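Local atomic coordinates of chitin binding protein (Streptomyces lividans, PDB entry 5FTZ), a protein that probably cleaves polysaccharide chains such as chitin oxidatively, as a copper-dependent lytic polysaccharide monooxygenase of family AA10. Residues A[148-153]-A[167-172]. Residues are numbered along the deposited sequence; the frame is centred on the assembly and turned at random.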
ATOM      1  N   HIS A 148      18.906  28.411  20.297  1.00  9.74           N
ATOM      2  CA  HIS A 148      18.851  27.805  18.953  1.00  9.06           C
ATOM      3  C   HIS A 148      18.727  26.294  19.057  1.00  8.32           C
ATOM      4  O   HIS A 148      19.550  25.664  19.680  1.00  8.87           O
ATOM      5  CB  HIS A 148      20.097  28.216  18.181  1.00  9.83           C
ATOM      6  CG  HIS A 148      20.174  27.659  16.788  1.00 11.22           C
ATOM      7  ND1 HIS A 148      21.383  27.356  16.193  1.00 12.68           N
ATOM      8  CD2 HIS A 148      19.204  27.398  15.876  1.00 11.54           C
ATOM      9  CE1 HIS A 148      21.147  26.849  14.986  1.00 13.27           C
ATOM     10  NE2 HIS A 148      19.835  26.938  14.740  1.00 13.27           N
ATOM     11  N   HIS A 149      17.769  25.750  18.296  1.00  7.70           N
ATOM     12  CA  HIS A 149      17.516  24.325  18.206  1.00  7.48           C
ATOM     13  C   HIS A 149      17.110  24.062  16.749  1.00  7.59           C
ATOM     14  O   HIS A 149      16.795  25.031  16.006  1.00  7.48           O
ATOM     15  CB  HIS A 149      16.436  23.837  19.182  1.00  8.39           C
ATOM     16  CG  HIS A 149      17.001  23.639  20.551  1.00  8.74           C
ATOM     17  ND1 HIS A 149      17.709  22.518  20.912  1.00  9.10           N
ATOM     18  CD2 HIS A 149      17.013  24.451  21.627  1.00  9.29           C
ATOM     19  CE1 HIS A 149      18.137  22.647  22.156  1.00  9.81           C
ATOM     20  NE2 HIS A 149      17.730  23.817  22.607  1.00  9.70           N
ATOM     21  N   VAL A 150      17.156  22.816  16.355  1.00  7.38           N
ATOM     22  CA  VAL A 150      16.664  22.376  15.056  1.00  7.59           C
ATOM     23  C   VAL A 150      15.523  21.407  15.253  1.00  7.50           C
ATOM     24  O   VAL A 150      15.613  20.493  16.098  1.00  8.29           O
ATOM     25  CB  VAL A 150      17.785  21.757  14.222  1.00  8.58           C
ATOM     26  CG1 VAL A 150      17.211  21.065  12.966  1.00 10.61           C
ATOM     27  CG2 VAL A 150      18.828  22.837  13.858  1.00  8.84           C
ATOM     28  N   ILE A 151      14.441  21.600  14.534  1.00  7.29           N
ATOM     29  CA  ILE A 151      13.384  20.623  14.384  1.00  7.80           C
ATOM     30  C   ILE A 151      13.566  19.940  13.068  1.00  8.20           C
ATOM     31  O   ILE A 151      13.656  20.622  12.012  1.00  9.40           O
ATOM     32  CB  ILE A 151      11.975  21.260  14.558  1.00  8.67           C
ATOM     33  CG1 ILE A 151      11.761  21.735  16.007  1.00 10.18           C
ATOM     34  CG2 ILE A 151      10.920  20.256  14.064  1.00  9.02           C
ATOM     35  CD1 ILE A 151      10.531  22.563  16.309  1.00 11.29           C
ATOM     36  N   LEU A 152      13.642  18.638  13.083  1.00  7.66           N
ATOM     37  CA  LEU A 152      13.720  17.765  11.888  1.00  7.69           C
ATOM     38  C   LEU A 152      12.384  17.139  11.660  1.00  7.95           C
ATOM     39  O   LEU A 152      11.870  16.425  12.544  1.00  8.47           O
ATOM     40  CB  LEU A 152      14.812  16.707  12.057  1.00  8.42           C
ATOM     41  CG  LEU A 152      14.879  15.668  10.939  1.00  9.17           C
ATOM     42  CD1 LEU A 152      15.355  16.266   9.656  1.00 10.31           C
ATOM     43  CD2 LEU A 152      15.750  14.492  11.353  1.00 10.39           C
ATOM     44  N   ALA A 153      11.821  17.363  10.473  1.00  7.14           N
ATOM     45  CA  ALA A 153      10.568  16.778  10.043  1.00  7.46           C
ATOM     46  C   ALA A 153      10.863  15.739   9.016  1.00  8.29           C
ATOM     47  O   ALA A 153      11.635  15.980   8.093  1.00  8.93           O
ATOM     48  CB  ALA A 153       9.689  17.890   9.494  1.00  7.81           C
ATOM     49  N   CYS A 167      14.894  20.180   7.768  1.00  8.05           N
ATOM     50  CA  CYS A 167      15.427  20.781   9.014  1.00  8.51           C
ATOM     51  C   CYS A 167      14.947  22.205   9.124  1.00  8.19           C
ATOM     52  O   CYS A 167      15.140  22.976   8.157  1.00  8.53           O
ATOM     53  CB  CYS A 167      16.950  20.805   8.974  1.00  9.62           C
ATOM     54  SG  CYS A 167      17.617  19.118   9.063  1.00 13.85           S
ATOM     55  N   SER A 168      14.440  22.619  10.287  1.00  7.53           N
ATOM     56  CA  SER A 168      14.027  23.965  10.535  1.00  8.07           C
ATOM     57  C   SER A 168      14.767  24.503  11.728  1.00  8.84           C
ATOM     58  O   SER A 168      14.687  23.933  12.831  1.00  8.90           O
ATOM     59  CB  SER A 168      12.557  24.033  10.775  1.00  9.09           C
ATOM     60  OG  SER A 168      11.783  23.534   9.697  1.00  9.88           O
ATOM     61  N   ASP A 169      15.355  25.681  11.583  1.00  8.34           N
ATOM     62  CA  ASP A 169      15.981  26.386  12.718  1.00  8.55           C
ATOM     63  C   ASP A 169      14.962  27.144  13.525  1.00  8.87           C
ATOM     64  O   ASP A 169      14.157  27.905  12.967  1.00  8.54           O
ATOM     65  CB  ASP A 169      17.052  27.334  12.230  1.00  8.66           C
ATOM     66  CG  ASP A 169      18.146  26.611  11.509  1.00  9.84           C
ATOM     67  OD1 ASP A 169      19.042  26.051  12.197  1.00 10.52           O
ATOM     68  OD2 ASP A 169      18.116  26.559  10.243  1.00  9.84           O
ATOM     69  N   VAL A 170      14.955  26.896  14.814  1.00  8.29           N
ATOM     70  CA  VAL A 170      14.028  27.563  15.757  1.00  8.95           C
ATOM     71  C   VAL A 170      14.793  28.121  16.944  1.00  9.59           C
ATOM     72  O   VAL A 170      15.955  27.774  17.185  1.00  9.40           O
ATOM     73  CB  VAL A 170      12.891  26.632  16.193  1.00  9.87           C
ATOM     74  CG1 VAL A 170      12.071  26.128  14.996  1.00  9.98           C
ATOM     75  CG2 VAL A 170      13.451  25.478  17.019  1.00 10.68           C
ATOM     76  N   THR A 171      14.145  29.020  17.656  1.00 10.13           N
ATOM     77  CA  THR A 171      14.673  29.596  18.888  1.00 11.69           C
ATOM     78  C   THR A 171      13.611  29.456  19.968  1.00 12.16           C
ATOM     79  O   THR A 171      12.501  29.977  19.783  1.00 13.39           O
ATOM     80  CB  THR A 171      15.090  31.074  18.705  1.00 13.76           C
ATOM     81  OG1 THR A 171      16.132  31.176  17.728  1.00 17.42           O
ATOM     82  CG2 THR A 171      15.721  31.597  20.001  1.00 15.35           C
ATOM     83  N   PHE A 172      13.979  28.725  21.032  1.00 12.34           N
ATOM     84  CA  PHE A 172      13.071  28.410  22.114  1.00 15.89           C
ATOM     85  C   PHE A 172      13.139  29.498  23.126  1.00 21.38           C
ATOM     86  O   PHE A 172      14.213  29.965  23.496  1.00 35.11           O
ATOM     87  CB  PHE A 172      13.330  27.065  22.734  1.00 15.28           C
ATOM     88  CG  PHE A 172      12.707  25.937  22.001  1.00 13.38           C
ATOM     89  CD1 PHE A 172      13.354  25.318  20.969  1.00 12.97           C
ATOM     90  CD2 PHE A 172      11.435  25.479  22.329  1.00 14.65           C
ATOM     91  CE1 PHE A 172      12.787  24.258  20.279  1.00 13.45           C
ATOM     92  CE2 PHE A 172      10.857  24.416  21.648  1.00 15.53           C
ATOM     93  CZ  PHE A 172      11.524  23.807  20.597  1.00 14.17           C
TER
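The imidazole of H148 meets D169 edge-on: OD1 lies in the ring plane, and NE2 donates to it at 2.8 Å with an N-H...O angle of 163°. On the carboxylate the approach is to the anti side, with the two planes turned 33° apart. V170 O sits at the same ring's edge, near CD2, while the ring of W105 meets H148 edge-to-face. On the other face of the sheet the rings of H149 and F172 cross at 81°, F172 CD1 lying 3.8 Å from H149 CD2 and F172 CE1 close to H149 CB; W105 also meets the H149 ring, and ND1 of H149 is bonded to T101. CG of H148 stands anti to the backbone N, which swings the ring along the sheet surface, past its own partner T171, to D169, two residues earlier on the neighbouring strand. H148 ND1 bonds to Q107 OE1 and D169 OD2 forms a salt bridge with R10 NE; R10 is likely to favour the charged carboxylate. An alanine in place of H148 would probably leave D169 OD1 and Q107 without their mate and open a gap beside W105. These residues belong to the antiparallel hairpin of strands 148-157 and 162-171, part of the immunoglobulin-like beta-sandwich core of AA10 enzymes. H149 and V170 form one hydrogen-bonded pair, with V170 N to H149 O at 2.9 Å, and I151 and S168 form the next, with S168 N to I151 O at 2.8 Å. On the same face as H149, CD1 of I151 reaches CG1 of V170 at 4.1 Å, the two side chains crossing nearly at right angles. On the H148 face, V150 CG2 lies 3.6 Å from D169 OD1, and L152 CD1 packs 3.7 Å from C167 SG, which is in a disulfide with C49.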